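Nitrite transporter NirC (Salmonella enterica subsp. enterica serovar Typhimurium, PDB 4FC4) forms a pentameric channel of the formate/nitrite transporter family that carries nitrite into and out of the cell across the cytoplasmic membrane. Local coordinates at residues 78-83 with 107-112; 84-89 with 166-171; 114-119 with 201-206; 159-164 with 231-236. One frame throughout, in Å; residues are numbered along the deposited sequence.

Contact 1 of 4, residues 78-83 with 107-112; sequences ELFTGH and QTWLGN
In the aquaporin-like fold of formate/nitrite channels a transmembrane helix is interrupted, and this contact lies where its second part, helix 80-93, begins against the continuous helix 98-125. The chain is extended at E78 and L79, with L79 as N-cap, and the amide of N112 spans that residue with both of its arms. ND2 of N112 donates to the carbonyl O of E78 at 2.8 Å, nearly straight and flat in its own amide plane, while OD1 of N112 accepts the backbone N of F80 at 2.7 Å. Asparagine suits the place because its amide offers a donor and an acceptor side by side, and so satisfies polar backbone atoms buried at the helix start.

H83, one turn on, hydrogen-bonds through ND1 to OG1 of T108 at 2.8 Å, and CG2 of T108 lies over a face of the imidazole. Threonine thus serves twice, since its hydroxyl also bonds the O of I104. F80 and W109 form a T-shaped stack with planes at 87°: CD1 of the indole stands 3.8 Å above the centre of the phenyl ring. The rotation of H83 is fixed from the other side by E78, whose other oxygen, OE2, makes a salt bridge to R15; NE2 of H83 donates in its ring plane to the anti lone pair of E78 OE1, a very short 2.5 Å bond.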
loop_
_atom_site.group_PDB
_atom_site.type_symbol
_atom_site.label_atom_id
_atom_site.label_comp_id
_atom_site.label_asym_id
_atom_site.label_seq_id
_atom_site.Cartn_x
_atom_site.Cartn_y
_atom_site.Cartn_z
ATOM N N GLU B 78 -12.635 21.907 10.797
ATOM C CA GLU B 78 -14.000 21.527 11.259
ATOM C C GLU B 78 -14.975 21.237 10.113
ATOM O O GLU B 78 -15.217 22.093 9.293
ATOM C CB GLU B 78 -14.569 22.571 12.232
ATOM C CG GLU B 78 -13.615 22.834 13.389
ATOM C CD GLU B 78 -13.522 21.691 14.431
ATOM O OE1 GLU B 78 -14.380 20.762 14.450
ATOM O OE2 GLU B 78 -12.620 21.754 15.315
ATOM N N LEU B 79 -15.500 20.021 10.058
ATOM C CA LEU B 79 -16.271 19.530 8.930
ATOM C C LEU B 79 -17.689 19.342 9.399
ATOM O O LEU B 79 -17.952 18.639 10.364
ATOM C CB LEU B 79 -15.697 18.173 8.433
ATOM C CG LEU B 79 -16.286 17.601 7.119
ATOM C CD1 LEU B 79 -16.224 18.639 5.992
ATOM C CD2 LEU B 79 -15.640 16.242 6.690
ATOM N N PHE B 80 -18.625 19.983 8.711
ATOM C CA PHE B 80 -19.994 19.963 9.165
ATOM C C PHE B 80 -20.499 18.517 9.267
ATOM O O PHE B 80 -21.209 18.192 10.229
ATOM C CB PHE B 80 -20.901 20.824 8.269
ATOM C CG PHE B 80 -22.339 20.372 8.264
ATOM C CD1 PHE B 80 -22.763 19.364 7.378
ATOM C CD2 PHE B 80 -23.263 20.914 9.178
ATOM C CE1 PHE B 80 -24.087 18.926 7.394
ATOM C CE2 PHE B 80 -24.583 20.464 9.202
ATOM C CZ PHE B 80 -25.000 19.479 8.310
ATOM N N THR B 81 -20.131 17.652 8.308
ATOM C CA THR B 81 -20.739 16.311 8.265
ATOM C C THR B 81 -20.304 15.484 9.454
ATOM O O THR B 81 -21.044 14.647 9.929
ATOM C CB THR B 81 -20.481 15.570 6.932
ATOM O OG1 THR B 81 -19.077 15.582 6.665
ATOM C CG2 THR B 81 -21.232 16.288 5.772
ATOM N N GLY B 82 -19.109 15.754 9.972
ATOM C CA GLY B 82 -18.588 15.045 11.156
ATOM C C GLY B 82 -19.218 15.649 12.407
ATOM O O GLY B 82 -19.526 14.928 13.363
ATOM N N HIS B 83 -19.422 16.967 12.389
ATOM C CA HIS B 83 -20.133 17.632 13.457
ATOM C C HIS B 83 -21.487 17.015 13.723
ATOM O O HIS B 83 -21.920 16.936 14.907
ATOM C CB HIS B 83 -20.209 19.153 13.224
ATOM C CG HIS B 83 -18.917 19.888 13.509
ATOM N ND1 HIS B 83 -18.874 21.208 13.722
ATOM C CD2 HIS B 83 -17.588 19.428 13.603
ATOM C CE1 HIS B 83 -17.603 21.609 13.976
ATOM N NE2 HIS B 83 -16.803 20.516 13.905
ATOM N N GLN B 107 -23.449 27.187 11.448
ATOM C CA GLN B 107 -22.157 27.858 11.355
ATOM C C GLN B 107 -21.072 26.993 10.674
ATOM O O GLN B 107 -20.329 27.507 9.809
ATOM C CB GLN B 107 -21.615 28.184 12.722
ATOM C CG GLN B 107 -22.494 29.019 13.626
ATOM C CD GLN B 107 -21.650 29.616 14.757
ATOM O OE1 GLN B 107 -22.131 30.469 15.474
ATOM N NE2 GLN B 107 -20.358 29.158 14.900
ATOM N N THR B 108 -20.953 25.727 11.079
ATOM C CA THR B 108 -19.882 24.880 10.529
ATOM C C THR B 108 -20.155 24.768 9.033
ATOM O O THR B 108 -19.266 24.899 8.199
ATOM C CB THR B 108 -19.847 23.483 11.166
ATOM O OG1 THR B 108 -19.979 23.573 12.598
ATOM C CG2 THR B 108 -18.506 22.724 10.789
ATOM N N TRP B 109 -21.411 24.510 8.706
ATOM C CA TRP B 109 -21.882 24.464 7.335
ATOM C C TRP B 109 -21.463 25.695 6.561
ATOM O O TRP B 109 -20.898 25.554 5.483
ATOM C CB TRP B 109 -23.410 24.373 7.356
ATOM C CG TRP B 109 -24.009 23.948 6.055
ATOM C CD1 TRP B 109 -24.333 22.654 5.654
ATOM C CD2 TRP B 109 -24.358 24.799 4.918
ATOM N NE1 TRP B 109 -24.867 22.652 4.400
ATOM C CE2 TRP B 109 -24.906 23.897 3.890
ATOM C CE3 TRP B 109 -24.334 26.187 4.667
ATOM C CZ2 TRP B 109 -25.379 24.374 2.665
ATOM C CZ3 TRP B 109 -24.816 26.655 3.422
ATOM C CH2 TRP B 109 -25.353 25.780 2.464
ATOM N N LEU B 110 -21.769 26.905 7.083
ATOM C CA LEU B 110 -21.451 28.162 6.400
ATOM C C LEU B 110 -19.941 28.325 6.186
ATOM O O LEU B 110 -19.508 28.771 5.085
ATOM C CB LEU B 110 -22.038 29.388 7.119
ATOM C CG LEU B 110 -23.579 29.612 7.036
ATOM C CD1 LEU B 110 -24.057 30.742 7.938
ATOM C CD2 LEU B 110 -24.142 29.811 5.611
ATOM N N GLY B 111 -19.149 27.932 7.202
ATOM C CA GLY B 111 -17.707 28.019 7.098
ATOM C C GLY B 111 -17.188 27.094 6.019
ATOM O O GLY B 111 -16.355 27.468 5.224
ATOM N N ASN B 112 -17.657 25.851 6.021
ATOM C CA ASN B 112 -17.315 24.884 4.995
ATOM C C ASN B 112 -17.595 25.420 3.587
ATOM O O ASN B 112 -16.786 25.205 2.671
ATOM C CB ASN B 112 -18.093 23.605 5.222
ATOM C CG ASN B 112 -17.590 22.819 6.410
ATOM O OD1 ASN B 112 -18.212 21.834 6.767
ATOM N ND2 ASN B 112 -16.447 23.237 7.029
#

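Contact 2 of 4, residues 84-89 with 166-171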
loop_
_atom_site.group_PDB
_atom_site.type_symbol
_atom_site.label_atom_id
_atom_site.label_comp_id
_atom_site.label_asym_id
_atom_site.label_seq_id
_atom_site.Cartn_x
_atom_site.Cartn_y
_atom_site.Cartn_z
ATOM N N THR B 84 -22.173 16.535 12.666
ATOM C CA THR B 84 -23.509 15.939 12.900
ATOM C C THR B 84 -23.452 14.780 13.919
ATOM O O THR B 84 -24.348 14.702 14.826
ATOM C CB THR B 84 -24.243 15.456 11.632
ATOM O OG1 THR B 84 -23.538 14.366 11.073
ATOM C CG2 THR B 84 -24.430 16.549 10.616
ATOM N N MET B 85 -22.428 13.899 13.757
ATOM C CA MET B 85 -22.129 12.816 14.729
ATOM C C MET B 85 -21.597 13.301 16.078
ATOM O O MET B 85 -22.133 12.901 17.117
ATOM C CB MET B 85 -21.167 11.774 14.169
ATOM C CG MET B 85 -20.845 10.590 15.087
ATOM S SD MET B 85 -19.714 9.448 14.204
ATOM C CE MET B 85 -18.142 10.292 14.333
ATOM N N PHE B 86 -20.589 14.175 16.067
ATOM C CA PHE B 86 -19.876 14.540 17.290
ATOM C C PHE B 86 -20.850 15.192 18.266
ATOM O O PHE B 86 -20.943 14.836 19.486
ATOM C CB PHE B 86 -18.696 15.512 16.992
ATOM C CG PHE B 86 -17.476 14.865 16.344
ATOM C CD1 PHE B 86 -16.817 13.776 16.936
ATOM C CD2 PHE B 86 -16.956 15.372 15.136
ATOM C CE1 PHE B 86 -15.675 13.202 16.334
ATOM C CE2 PHE B 86 -15.825 14.802 14.529
ATOM C CZ PHE B 86 -15.193 13.713 15.118
ATOM N N LEU B 87 -21.570 16.173 17.718
ATOM C CA LEU B 87 -22.492 16.963 18.497
ATOM C C LEU B 87 -23.639 16.122 19.036
ATOM O O LEU B 87 -24.109 16.365 20.133
ATOM C CB LEU B 87 -22.974 18.165 17.703
ATOM C CG LEU B 87 -21.854 19.091 17.208
ATOM C CD1 LEU B 87 -22.466 20.311 16.554
ATOM C CD2 LEU B 87 -20.959 19.561 18.347
ATOM N N THR B 88 -24.040 15.097 18.296
ATOM C CA THR B 88 -25.132 14.232 18.726
ATOM C C THR B 88 -24.703 13.510 20.006
ATOM O O THR B 88 -25.414 13.581 21.052
ATOM C CB THR B 88 -25.514 13.224 17.609
ATOM O OG1 THR B 88 -26.239 13.930 16.587
ATOM C CG2 THR B 88 -26.365 12.077 18.155
ATOM N N LEU B 89 -23.547 12.845 19.912
ATOM C CA LEU B 89 -22.930 12.153 21.029
ATOM C C LEU B 89 -22.689 13.115 22.175
ATOM O O LEU B 89 -22.858 12.740 23.334
ATOM C CB LEU B 89 -21.623 11.430 20.599
ATOM C CG LEU B 89 -21.933 10.241 19.673
ATOM C CD1 LEU B 89 -20.700 9.571 19.093
ATOM C CD2 LEU B 89 -22.749 9.203 20.430
ATOM N N LEU B 166 -18.333 6.833 9.381
ATOM C CA LEU B 166 -17.678 5.580 9.692
ATOM C C LEU B 166 -16.142 5.735 9.638
ATOM O O LEU B 166 -15.431 5.173 10.478
ATOM C CB LEU B 166 -18.175 4.439 8.795
ATOM C CG LEU B 166 -19.472 3.832 9.380
ATOM C CD1 LEU B 166 -20.331 3.147 8.305
ATOM C CD2 LEU B 166 -19.191 2.903 10.559
ATOM N N ALA B 167 -15.639 6.536 8.685
ATOM C CA ALA B 167 -14.220 6.781 8.551
ATOM C C ALA B 167 -13.748 7.567 9.778
ATOM O O ALA B 167 -12.729 7.255 10.383
ATOM C CB ALA B 167 -13.955 7.542 7.263
ATOM N N ILE B 168 -14.530 8.552 10.196
ATOM C CA ILE B 168 -14.125 9.368 11.342
ATOM C C ILE B 168 -14.046 8.551 12.619
ATOM O O ILE B 168 -13.063 8.631 13.379
ATOM C CB ILE B 168 -15.077 10.547 11.517
ATOM C CG1 ILE B 168 -14.916 11.493 10.299
ATOM C CG2 ILE B 168 -14.789 11.185 12.835
ATOM C CD1 ILE B 168 -16.008 12.517 10.187
ATOM N N TRP B 169 -15.077 7.732 12.806
ATOM C CA TRP B 169 -15.208 6.758 13.872
ATOM C C TRP B 169 -14.034 5.813 13.916
ATOM O O TRP B 169 -13.361 5.687 14.962
ATOM C CB TRP B 169 -16.484 5.972 13.622
ATOM C CG TRP B 169 -16.877 4.991 14.709
ATOM C CD1 TRP B 169 -16.749 3.609 14.684
ATOM C CD2 TRP B 169 -17.498 5.300 16.003
ATOM N NE1 TRP B 169 -17.221 3.056 15.852
ATOM C CE2 TRP B 169 -17.683 4.016 16.684
ATOM C CE3 TRP B 169 -17.892 6.476 16.646
ATOM C CZ2 TRP B 169 -18.236 3.931 17.958
ATOM C CZ3 TRP B 169 -18.445 6.386 17.921
ATOM C CH2 TRP B 169 -18.620 5.145 18.570
ATOM N N MET B 170 -13.795 5.111 12.807
ATOM C CA MET B 170 -12.692 4.136 12.757
ATOM C C MET B 170 -11.329 4.786 12.989
ATOM O O MET B 170 -10.454 4.200 13.597
ATOM C CB MET B 170 -12.698 3.355 11.453
ATOM C CG MET B 170 -13.883 2.425 11.244
ATOM S SD MET B 170 -13.660 1.559 9.681
ATOM C CE MET B 170 -12.628 0.242 10.220
ATOM N N ALA B 171 -11.156 5.998 12.458
ATOM C CA ALA B 171 -9.937 6.788 12.705
ATOM C C ALA B 171 -9.765 7.076 14.187
ATOM O O ALA B 171 -8.667 6.908 14.717
ATOM C CB ALA B 171 -9.953 8.075 11.903
#
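The second part of the interrupted helix of the formate/nitrite channel fold, 80-93, and the transmembrane helix 150-172 meet here through the tips of long side chains. Their short axes pass 11.4 Å apart at 62°, so bulky methionine, phenylalanine, tryptophan and leucine are what suits the gap.

Of the aliphatic contacts, the central one joins M85 to I168. The methionine runs out extended, CG anti to the backbone N, and turns only at chi3 (77°), which brings CE to within 3.8 Å of CG2 of I168 as the two chains slide past each other in opposite directions. The same CE lies over a face of the F86 ring, offset toward its rim.

Among the aromatic rings, F86 sends its far end across, its CZ lying 3.4 Å from CG2 of I168, so that this one methyl group is shared by the methionine methyl and the phenyl ring. W169 receives L89 at its edge, CD1 of the leucine being 4.1 Å from CZ3 of the indole, and M85 SD comes to 4.3 Å from CE3 of W169. The indole stacks on Y245, and its NE1 donates to the O of A75 in the second subunit.

No hydrogen bond joins 84-89 to 166-171; T88 turns back on its own helix, its OG1 donating to the O of T84 at 2.7 Å, nearly along the C=O axis.

Contact 3 of 4, residues 114-119 with 201-206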
loop_
_atom_site.group_PDB
_atom_site.type_symbol
_atom_site.label_atom_id
_atom_site.label_comp_id
_atom_site.label_asym_id
_atom_site.label_seq_id
_atom_site.Cartn_x
_atom_site.Cartn_y
_atom_site.Cartn_z
ATOM N N VAL B 114 -17.791 28.751 2.606
ATOM C CA VAL B 114 -16.764 29.749 2.354
ATOM C C VAL B 114 -15.440 29.097 1.880
ATOM O O VAL B 114 -14.856 29.545 0.892
ATOM C CB VAL B 114 -16.542 30.614 3.603
ATOM C CG1 VAL B 114 -15.250 31.424 3.492
ATOM C CG2 VAL B 114 -17.767 31.554 3.849
ATOM N N GLY B 115 -14.981 28.034 2.539
ATOM C CA GLY B 115 -13.682 27.447 2.188
ATOM C C GLY B 115 -13.779 26.763 0.842
ATOM O O GLY B 115 -12.812 26.754 0.060
ATOM N N SER B 116 -14.973 26.222 0.571
ATOM C CA SER B 116 -15.277 25.596 -0.694
ATOM C C SER B 116 -15.307 26.595 -1.838
ATOM O O SER B 116 -14.643 26.391 -2.820
ATOM C CB SER B 116 -16.599 24.851 -0.615
ATOM O OG SER B 116 -16.545 23.743 0.249
ATOM N N VAL B 117 -16.093 27.670 -1.715
ATOM C CA VAL B 117 -16.179 28.670 -2.773
ATOM C C VAL B 117 -14.782 29.217 -2.981
ATOM O O VAL B 117 -14.339 29.500 -4.110
ATOM C CB VAL B 117 -17.124 29.820 -2.379
ATOM C CG1 VAL B 117 -16.956 31.023 -3.303
ATOM C CG2 VAL B 117 -18.569 29.340 -2.353
ATOM N N PHE B 118 -14.052 29.339 -1.874
ATOM C CA PHE B 118 -12.737 29.963 -1.934
ATOM C C PHE B 118 -11.705 29.114 -2.673
ATOM O O PHE B 118 -10.967 29.659 -3.518
ATOM C CB PHE B 118 -12.247 30.348 -0.553
ATOM C CG PHE B 118 -10.790 30.806 -0.501
ATOM C CD1 PHE B 118 -10.428 32.109 -0.900
ATOM C CD2 PHE B 118 -9.803 29.955 0.007
ATOM C CE1 PHE B 118 -9.105 32.526 -0.798
ATOM C CE2 PHE B 118 -8.487 30.384 0.120
ATOM C CZ PHE B 118 -8.138 31.665 -0.292
ATOM N N VAL B 119 -11.634 27.810 -2.381
ATOM C CA VAL B 119 -10.655 26.960 -3.111
ATOM C C VAL B 119 -11.075 26.910 -4.617
ATOM O O VAL B 119 -10.218 26.819 -5.525
ATOM C CB VAL B 119 -10.525 25.552 -2.477
ATOM C CG1 VAL B 119 -11.820 24.765 -2.715
ATOM C CG2 VAL B 119 -9.295 24.780 -3.030
ATOM N N ASN B 201 -19.926 18.656 -2.457
ATOM C CA ASN B 201 -20.723 19.185 -3.556
ATOM C C ASN B 201 -20.554 20.696 -3.689
ATOM O O ASN B 201 -20.529 21.225 -4.791
ATOM C CB ASN B 201 -22.217 18.824 -3.431
ATOM C CG ASN B 201 -22.535 17.349 -3.743
ATOM O OD1 ASN B 201 -23.716 16.931 -3.617
ATOM N ND2 ASN B 201 -21.531 16.554 -4.110
ATOM N N MET B 202 -20.407 21.375 -2.558
ATOM C CA MET B 202 -20.158 22.818 -2.527
ATOM C C MET B 202 -19.007 23.209 -3.450
ATOM O O MET B 202 -19.157 24.168 -4.215
ATOM C CB MET B 202 -19.840 23.324 -1.111
ATOM C CG MET B 202 -20.950 23.170 -0.091
ATOM S SD MET B 202 -20.395 23.490 1.610
ATOM C CE MET B 202 -21.926 23.222 2.485
ATOM N N THR B 203 -17.881 22.496 -3.393
ATOM C CA THR B 203 -16.765 22.819 -4.277
ATOM C C THR B 203 -17.159 22.504 -5.740
ATOM O O THR B 203 -16.911 23.275 -6.666
ATOM C CB THR B 203 -15.435 22.092 -3.887
ATOM O OG1 THR B 203 -14.908 22.632 -2.662
ATOM C CG2 THR B 203 -14.374 22.344 -4.954
ATOM N N LEU B 204 -17.788 21.357 -5.965
ATOM C CA LEU B 204 -18.122 20.988 -7.332
ATOM C C LEU B 204 -19.029 22.065 -7.901
ATOM O O LEU B 204 -18.826 22.527 -9.046
ATOM C CB LEU B 204 -18.815 19.643 -7.380
ATOM C CG LEU B 204 -19.138 19.275 -8.816
ATOM C CD1 LEU B 204 -17.874 19.040 -9.653
ATOM C CD2 LEU B 204 -20.047 18.071 -8.727
ATOM N N PHE B 205 -20.024 22.468 -7.102
ATOM C CA PHE B 205 -20.976 23.435 -7.578
ATOM C C PHE B 205 -20.333 24.754 -7.907
ATOM O O PHE B 205 -20.761 25.420 -8.856
ATOM C CB PHE B 205 -22.164 23.590 -6.640
ATOM C CG PHE B 205 -23.062 22.366 -6.589
ATOM C CD1 PHE B 205 -23.349 21.650 -7.722
ATOM C CD2 PHE B 205 -23.604 21.921 -5.389
ATOM C CE1 PHE B 205 -24.160 20.521 -7.668
ATOM C CE2 PHE B 205 -24.424 20.798 -5.330
ATOM C CZ PHE B 205 -24.699 20.094 -6.473
ATOM N N ALA B 206 -19.261 25.107 -7.181
ATOM C CA ALA B 206 -18.659 26.432 -7.335
ATOM C C ALA B 206 -17.782 26.397 -8.611
ATOM O O ALA B 206 -17.818 27.325 -9.465
ATOM C CB ALA B 206 -17.903 26.845 -6.066
HETATM O O HOH W 1 -15.371 21.226 -0.679
#
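The short axes of helices 114-119 and 201-206 run in roughly the same direction, 37° apart, and come within 8.1 Å of each other, with S116 and T203 as the closest pair of residues at 4.8 Å between their CA atoms. Helix 198-209, following the break at 193-197, is the second part of another interrupted transmembrane helix of the formate/nitrite channel fold (first part 177-192), here packed on helix 98-125.

S116 points toward the other helix. Its OG, anti to the carbonyl carbon at a chi1 of -67°, lies beside its own backbone, from where it hydrogen-bonds the O of N112 one turn earlier. A water donates to OG of S116 at 2.9 Å and stands 2.5 Å from OG1 of T203, bridging two hydroxyls that do not bond each other. Serine and threonine fit this buried place: both are compact, and the water serves both polar ends.

The apolar parts fill in around the bridge. CB of M202 packs 3.6 Å from CB of S116, and beyond CG the methionine chain is extended and leads away. V119 has CG1 in the crowded position between backbone N and carbonyl carbon, which sets that methyl 4.2 Å from CG2 of T203. Further along, alanine lets the backbone come near, CB of A206 meeting CA of V117 at 4.1 Å.

Around this pair, M202 reaches W109 and L113, and V119 touches L40 of helix 24-51. F205 packs on helices 137-147 and 219-248, while F118 meets F240 of the third subunit edge-to-face.

Contact 4 of 4, residues 159-164 with 231-236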
loop_
_atom_site.group_PDB
_atom_site.type_symbol
_atom_site.label_atom_id
_atom_site.label_comp_id
_atom_site.label_asym_id
_atom_site.label_seq_id
_atom_site.Cartn_x
_atom_site.Cartn_y
_atom_site.Cartn_z
ATOM N N LEU B 159 -26.590 7.777 2.786
ATOM C CA LEU B 159 -25.615 6.700 2.606
ATOM C C LEU B 159 -24.126 7.212 2.617
ATOM O O LEU B 159 -23.220 6.579 3.165
ATOM C CB LEU B 159 -25.932 5.944 1.338
ATOM C CG LEU B 159 -27.071 4.930 1.408
ATOM C CD1 LEU B 159 -27.560 4.667 -0.005
ATOM C CD2 LEU B 159 -26.709 3.615 2.094
ATOM N N CYS B 160 -23.897 8.370 2.015
ATOM C CA CYS B 160 -22.608 8.982 2.051
ATOM C C CYS B 160 -22.068 9.183 3.498
ATOM O O CYS B 160 -20.978 8.711 3.819
ATOM C CB CYS B 160 -22.647 10.327 1.306
ATOM S SG CYS B 160 -21.121 11.240 1.609
ATOM N N ASN B 161 -22.841 9.857 4.346
ATOM C CA ASN B 161 -22.349 10.297 5.633
ATOM C C ASN B 161 -22.229 9.189 6.644
ATOM O O ASN B 161 -21.466 9.275 7.613
ATOM C CB ASN B 161 -23.175 11.461 6.216
ATOM C CG ASN B 161 -22.323 12.350 7.112
ATOM O OD1 ASN B 161 -21.157 12.441 6.852
ATOM N ND2 ASN B 161 -22.897 12.981 8.188
ATOM N N TRP B 162 -22.999 8.147 6.429
ATOM C CA TRP B 162 -22.748 6.885 7.100
ATOM C C TRP B 162 -21.301 6.563 6.901
ATOM O O TRP B 162 -20.574 6.354 7.880
ATOM C CB TRP B 162 -23.626 5.774 6.508
ATOM C CG TRP B 162 -23.978 4.739 7.560
ATOM C CD1 TRP B 162 -23.405 4.597 8.822
ATOM C CD2 TRP B 162 -24.958 3.666 7.468
ATOM N NE1 TRP B 162 -23.954 3.558 9.501
ATOM C CE2 TRP B 162 -24.892 2.943 8.744
ATOM C CE3 TRP B 162 -25.887 3.268 6.512
ATOM C CZ2 TRP B 162 -25.756 1.853 9.039
ATOM C CZ3 TRP B 162 -26.731 2.159 6.798
ATOM C CH2 TRP B 162 -26.654 1.471 8.027
ATOM N N LEU B 163 -20.860 6.559 5.634
ATOM C CA LEU B 163 -19.547 6.076 5.296
ATOM C C LEU B 163 -18.478 7.070 5.799
ATOM O O LEU B 163 -17.475 6.669 6.364
ATOM C CB LEU B 163 -19.403 5.785 3.774
ATOM C CG LEU B 163 -19.875 4.375 3.433
ATOM C CD1 LEU B 163 -20.138 4.157 1.933
ATOM C CD2 LEU B 163 -18.877 3.342 3.991
ATOM N N VAL B 164 -18.700 8.363 5.597
ATOM C CA VAL B 164 -17.731 9.366 6.034
ATOM C C VAL B 164 -17.616 9.417 7.595
ATOM O O VAL B 164 -16.482 9.419 8.129
ATOM C CB VAL B 164 -18.039 10.750 5.416
ATOM C CG1 VAL B 164 -17.003 11.785 5.883
ATOM C CG2 VAL B 164 -18.111 10.607 3.912
ATOM N N LEU B 231 -29.591 17.536 4.593
ATOM C CA LEU B 231 -30.544 16.844 5.469
ATOM C C LEU B 231 -30.201 15.341 5.511
ATOM O O LEU B 231 -30.237 14.727 6.577
ATOM C CB LEU B 231 -32.012 17.085 5.080
ATOM C CG LEU B 231 -32.572 18.533 5.063
ATOM C CD1 LEU B 231 -33.933 18.581 4.392
ATOM C CD2 LEU B 231 -32.642 19.235 6.419
ATOM N N GLY B 232 -29.798 14.767 4.376
ATOM C CA GLY B 232 -29.510 13.323 4.339
ATOM C C GLY B 232 -28.230 12.989 5.080
ATOM O O GLY B 232 -28.187 12.016 5.842
ATOM N N ASN B 233 -27.178 13.774 4.843
ATOM C CA ASN B 233 -25.930 13.669 5.619
ATOM C C ASN B 233 -26.226 13.680 7.139
ATOM O O ASN B 233 -25.601 12.910 7.910
ATOM C CB ASN B 233 -24.946 14.819 5.300
ATOM C CG ASN B 233 -24.301 14.717 3.929
ATOM O OD1 ASN B 233 -23.749 15.719 3.428
ATOM N ND2 ASN B 233 -24.312 13.515 3.317
ATOM N N THR B 234 -27.148 14.573 7.542
ATOM C CA THR B 234 -27.503 14.813 8.930
ATOM C C THR B 234 -28.236 13.624 9.557
ATOM O O THR B 234 -27.851 13.185 10.626
ATOM C CB THR B 234 -28.375 16.085 9.060
ATOM O OG1 THR B 234 -27.679 17.167 8.428
ATOM C CG2 THR B 234 -28.640 16.430 10.514
ATOM N N LEU B 235 -29.263 13.100 8.885
ATOM C CA LEU B 235 -29.827 11.778 9.232
ATOM C C LEU B 235 -28.809 10.684 9.660
ATOM O O LEU B 235 -28.906 10.127 10.753
ATOM C CB LEU B 235 -30.711 11.208 8.099
ATOM C CG LEU B 235 -31.298 9.838 8.458
ATOM C CD1 LEU B 235 -32.118 9.923 9.741
ATOM C CD2 LEU B 235 -32.194 9.287 7.361
ATOM N N SER B 236 -27.891 10.334 8.779
ATOM C CA SER B 236 -26.941 9.229 9.051
ATOM C C SER B 236 -25.901 9.580 10.158
ATOM O O SER B 236 -25.554 8.726 10.974
ATOM C CB SER B 236 -26.286 8.749 7.766
ATOM O OG SER B 236 -25.706 9.824 7.028
#
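N161 leaves helix 159-164 with its CB directed at helix 231-236, and each step outwards finds that helix. CB itself is wedged between OG of S236 at 3.1 Å and the backbone O of N233 at 3.3 Å. With CG anti to the backbone N (chi1 -151°), the next atom passes 3.4 Å from the same O of N233, and ND2 at the tip donates to it at 2.7 Å. The donor ND2 stands above the carbonyl plane, 47° out of it, and not on a lone pair.

ND2 of N161 also probably bonds the O of T81, so this one nitrogen links helix 150-172 to helix 219-248 and to helix 80-93, the second part of the interrupted helix in this channel fold. Asparagine is apt here, since one nitrogen can supply two buried carbonyls.

N233 crosses N161 at about a right angle, the amide planes 52° apart. Its ND2, 3.7 Å from CB of N161, is spent on the O atoms of G157 and E196, and its OD1 accepts the N of S198. S236 holds OG in the crowded position, bonded to the O of A158, while its CB packs 4.2 Å from CB of W162.

Overall arrangement
From the N terminus, contact 1 closes first, joining the start of helix 80-93 to helix 98-125 across a short excursion. Contact 2 opens inside that excursion and ties helix 80-93 to helix 150-172, so the two cross. Contact 3 ties helix 98-125 to helix 198-209, crossing contact 2; contact 4, tying helix 150-172 to helix 219-248, crosses both. None nests within another, and contacts 3 and 4 each follow contact 1 in series. Contact 1 touches all the others: G82 packs on I168, W109 on M202, and F80 on T234. Contacts 2 and 3 lie on opposite sides of the chain's centre, about 23 Å apart between centres.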